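Local coordinates for protein transcriptional regulator, LRP/AsnC family (Neisseria meningitidis, PDB 2P5V) that regulates transcription as a global regulator of the Lrp/AsnC family, probably by sequence-specific DNA binding through a winged helix-turn-helix domain, at the interface of chains A and B and the interface of chains A and C. Residues are numbered along the deposited sequence; one frame, centred on the assembly and turned at random. Chains: chain A/B/C, Transcriptional regulator, LRP/AsnC family.

Both contacts lie in the Lrp/AsnC ligand-binding region, with C-alpha centres about 20 Å apart and no residue of chain A in common. Contact 1 pairs strand 98-104 of chain A antiparallel with B:Lys149 and B:His150, the pairing running on into the loop at B:Thr151. Contact 2 sets helix 119-130 of chain A against residues 144 and 145 of chain C. The partner sides come from neighbouring C-terminal stretches of the same sequence, in different subunits. Each interface is two-fold symmetric. Family dimers commonly assemble into octamers; the deposited assembly has eight copies, with contact 1 probably building the dimer and contact 2 joining dimers.

Contact 1: the interface of chains A and B. Residues chain A 99-102; chain B 149-151.
A:Cys101 and B:Lys149 face each other as antiparallel strand partners, one step of the intersubunit pairing typical of Lrp/AsnC ligand-binding domains, which probably builds the dimer. The backbone bonds come first. The amide N of A:Cys101 reaches the carbonyl O of B:Lys149 at 2.8 Å, nearly straight, with 164° at the hydrogen. The return bond, from B:Lys149 N to A:Cys101 O, is weak at 3.3 Å. Two residues along, B:Thr151 N donates to A:Leu99 O at 2.8 Å. A:Leu99, with a psi of -41°, departs from the extended form of strand 98-104.

A side-chain bond sits between these backbone links. A:Ser100 OG and B:His150 ND1 are 2.9 Å apart, with the hydroxyl at the edge of the imidazole and in its plane. Which of them donates is not decided, and the in-plane approach is compatible with either direction. With CG of B:His150 anti to the backbone N (chi1 175°) the imidazole swings toward A:Ser100, and the turn about chi2 presents the ND1 edge. Engaging ND1 probably limits turning of the ring and may favour one of its tautomers.

The remaining touches are apolar or loose. B:Thr151 and A:Leu99 cross at about a right angle, and the methyl CG2 of the threonine lies 3.7 Å from A:Leu99 CA, beside the carbonyl that takes the backbone bond. The leucine CB and CG pass by the threonine carbonyl O. B:Lys149 is extended, and its CG comes within 3.6 Å of A:Leu99 O, leading the aliphatic chain past that carbonyl. A:Phe102 shares the serine-histidine face: its CZ is 4.1 Å from B:His150 ND1, while B:Lys149 O stands above one ring face, offset toward the rim.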
loop_
_atom_site.group_PDB
_atom_site.type_symbol
_atom_site.label_atom_id
_atom_site.label_comp_id
_atom_site.label_asym_id
_atom_site.label_seq_id
_atom_site.Cartn_x
_atom_site.Cartn_y
_atom_site.Cartn_z
ATOM N N LEU A 99 3.073 24.088 12.267
ATOM C CA LEU A 99 2.588 25.303 11.618
ATOM C C LEU A 99 1.210 25.117 11.009
ATOM O O LEU A 99 0.372 26.014 11.081
ATOM C CB LEU A 99 3.558 25.759 10.518
ATOM C CG LEU A 99 4.596 26.792 10.967
ATOM C CD1 LEU A 99 5.426 26.254 12.123
ATOM C CD2 LEU A 99 5.471 27.197 9.764
ATOM N N SER A 100 0.994 23.965 10.386
ATOM C CA SER A 100 -0.249 23.674 9.673
ATOM C C SER A 100 -0.756 22.302 10.058
ATOM O O SER A 100 0.034 21.384 10.300
ATOM C CB SER A 100 -0.028 23.682 8.141
ATOM O OG SER A 100 0.286 24.977 7.659
ATOM N N CYS A 101 -2.071 22.159 10.096
ATOM C CA CYS A 101 -2.696 20.858 10.269
ATOM C C CYS A 101 -3.976 20.836 9.446
ATOM O O CYS A 101 -4.808 21.731 9.577
ATOM C CB CYS A 101 -2.994 20.589 11.750
ATOM S SG CYS A 101 -3.741 18.970 12.084
ATOM N N PHE A 102 -4.116 19.835 8.577
ATOM C CA PHE A 102 -5.305 19.723 7.746
ATOM C C PHE A 102 -5.878 18.325 7.813
ATOM O O PHE A 102 -5.161 17.349 7.623
ATOM C CB PHE A 102 -5.003 20.058 6.282
ATOM C CG PHE A 102 -4.379 21.396 6.082
ATOM C CD1 PHE A 102 -5.154 22.542 6.068
ATOM C CD2 PHE A 102 -3.016 21.513 5.899
ATOM C CE1 PHE A 102 -4.574 23.794 5.883
ATOM C CE2 PHE A 102 -2.426 22.753 5.704
ATOM C CZ PHE A 102 -3.205 23.898 5.702
ATOM N N LYS B 149 -5.252 24.174 11.796
ATOM C CA LYS B 149 -4.242 25.160 12.127
ATOM C C LYS B 149 -3.566 25.536 10.824
ATOM O O LYS B 149 -3.285 24.680 9.984
ATOM C CB LYS B 149 -3.200 24.552 13.050
ATOM C CG LYS B 149 -2.168 25.527 13.609
ATOM C CD LYS B 149 -1.237 24.800 14.569
ATOM C CE LYS B 149 -0.428 25.750 15.431
ATOM N NZ LYS B 149 0.444 24.994 16.367
ATOM N N HIS B 150 -3.305 26.816 10.652
ATOM C CA HIS B 150 -2.450 27.239 9.577
ATOM C C HIS B 150 -1.809 28.565 9.903
ATOM O O HIS B 150 -2.459 29.612 9.846
ATOM C CB HIS B 150 -3.216 27.357 8.276
ATOM C CG HIS B 150 -2.390 27.910 7.165
ATOM N ND1 HIS B 150 -1.225 27.309 6.744
ATOM C CD2 HIS B 150 -2.531 29.029 6.420
ATOM C CE1 HIS B 150 -0.692 28.027 5.773
ATOM N NE2 HIS B 150 -1.465 29.076 5.558
ATOM N N THR B 151 -0.522 28.506 10.226
ATOM C CA THR B 151 0.252 29.694 10.528
ATOM C C THR B 151 1.553 29.650 9.731
ATOM O O THR B 151 1.969 28.586 9.253
ATOM C CB THR B 151 0.520 29.818 12.056
ATOM O OG1 THR B 151 1.220 31.041 12.328
ATOM C CG2 THR B 151 1.331 28.662 12.563
#

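Contact 2: the interface of chains A and C. Residues chain A 122-123, 126; chain C 144-145.
C:Leu145 points its isobutyl group at helix 119-130 of chain A, meeting A:Phe122, A:Ser123 and A:Val126 in a knob-against-helix contact between two Lrp/AsnC ligand-binding domains. It is a loop residue between strand 136-144, which ends at C:Val144, and strand 146-150, and the contact probably helps join dimers into the larger assembly. The two methyls divide the work. CD1 continues the leucine chain outward, with chi2 at 180°, and reaches A:Val126 CG1 at 3.8 Å; these two side chains cross at about a right angle. CD2 branches off toward the preceding turn of the helix, where it lies 3.8 Å from A:Phe122 CD2 and 4.0 Å from CE2 of the same ring. The leucine therefore meets the phenyl group at two neighbouring rim atoms, approaching it obliquely, and does not lie over the middle of the ring.

Within chain A, the phenyl ring has its own cover. A:Val126, one turn further along the helix, sets CG2 over one face of A:Phe122, 3.2 Å above the plane and offset toward the rim. The valine thus uses its two branches differently: CG2 rests on the ring while CG1, anti to the backbone N (chi1 158°), turns to the leucine. This close support should help hold the ring in place for the partner methyl.

A:Ser123 comes alongside C:Leu145 near the backbone. Its OG is 3.5 Å from the leucine CD2, and 3.5 Å also separates OG from C:Leu145 O, too long to be taken as a hydrogen bond. CB of the serine is equally near that carbonyl, so the side chain packs against it.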
loop_
_atom_site.group_PDB
_atom_site.type_symbol
_atom_site.label_atom_id
_atom_site.label_comp_id
_atom_site.label_asym_id
_atom_site.label_seq_id
_atom_site.Cartn_x
_atom_site.Cartn_y
_atom_site.Cartn_z
ATOM N N PHE A 122 12.962 16.177 16.455
ATOM C CA PHE A 122 11.814 15.498 15.856
ATOM C C PHE A 122 11.396 14.269 16.637
ATOM O O PHE A 122 10.203 14.042 16.845
ATOM C CB PHE A 122 12.087 15.064 14.422
ATOM C CG PHE A 122 10.883 14.465 13.756
ATOM C CD1 PHE A 122 9.848 15.278 13.329
ATOM C CD2 PHE A 122 10.757 13.100 13.599
ATOM C CE1 PHE A 122 8.728 14.750 12.725
ATOM C CE2 PHE A 122 9.643 12.565 13.019
ATOM C CZ PHE A 122 8.622 13.393 12.569
ATOM N N SER A 123 12.386 13.471 17.033
ATOM C CA SER A 123 12.153 12.236 17.755
ATOM C C SER A 123 11.532 12.491 19.124
ATOM O O SER A 123 10.564 11.829 19.482
ATOM C CB SER A 123 13.452 11.441 17.910
ATOM O OG SER A 123 14.036 11.198 16.643
ATOM N N VAL A 126 7.828 13.436 18.412
ATOM C CA VAL A 126 7.040 12.291 17.947
ATOM C C VAL A 126 6.785 11.299 19.090
ATOM O O VAL A 126 5.638 10.967 19.378
ATOM C CB VAL A 126 7.695 11.611 16.717
ATOM C CG1 VAL A 126 7.248 10.165 16.547
ATOM C CG2 VAL A 126 7.368 12.408 15.455
ATOM N N VAL C 144 15.879 6.733 11.976
ATOM C CA VAL C 144 15.827 6.203 13.328
ATOM C C VAL C 144 15.345 7.269 14.316
ATOM O O VAL C 144 15.894 8.359 14.403
ATOM C CB VAL C 144 17.181 5.596 13.779
ATOM C CG1 VAL C 144 17.151 5.246 15.260
ATOM C CG2 VAL C 144 17.486 4.351 12.955
ATOM N N LEU C 145 14.278 6.927 15.022
ATOM C CA LEU C 145 13.731 7.739 16.078
ATOM C C LEU C 145 14.381 7.342 17.387
ATOM O O LEU C 145 14.635 8.180 18.252
ATOM C CB LEU C 145 12.220 7.518 16.173
ATOM C CG LEU C 145 11.351 8.036 15.035
ATOM C CD1 LEU C 145 9.896 7.711 15.333
ATOM C CD2 LEU C 145 11.545 9.548 14.835
#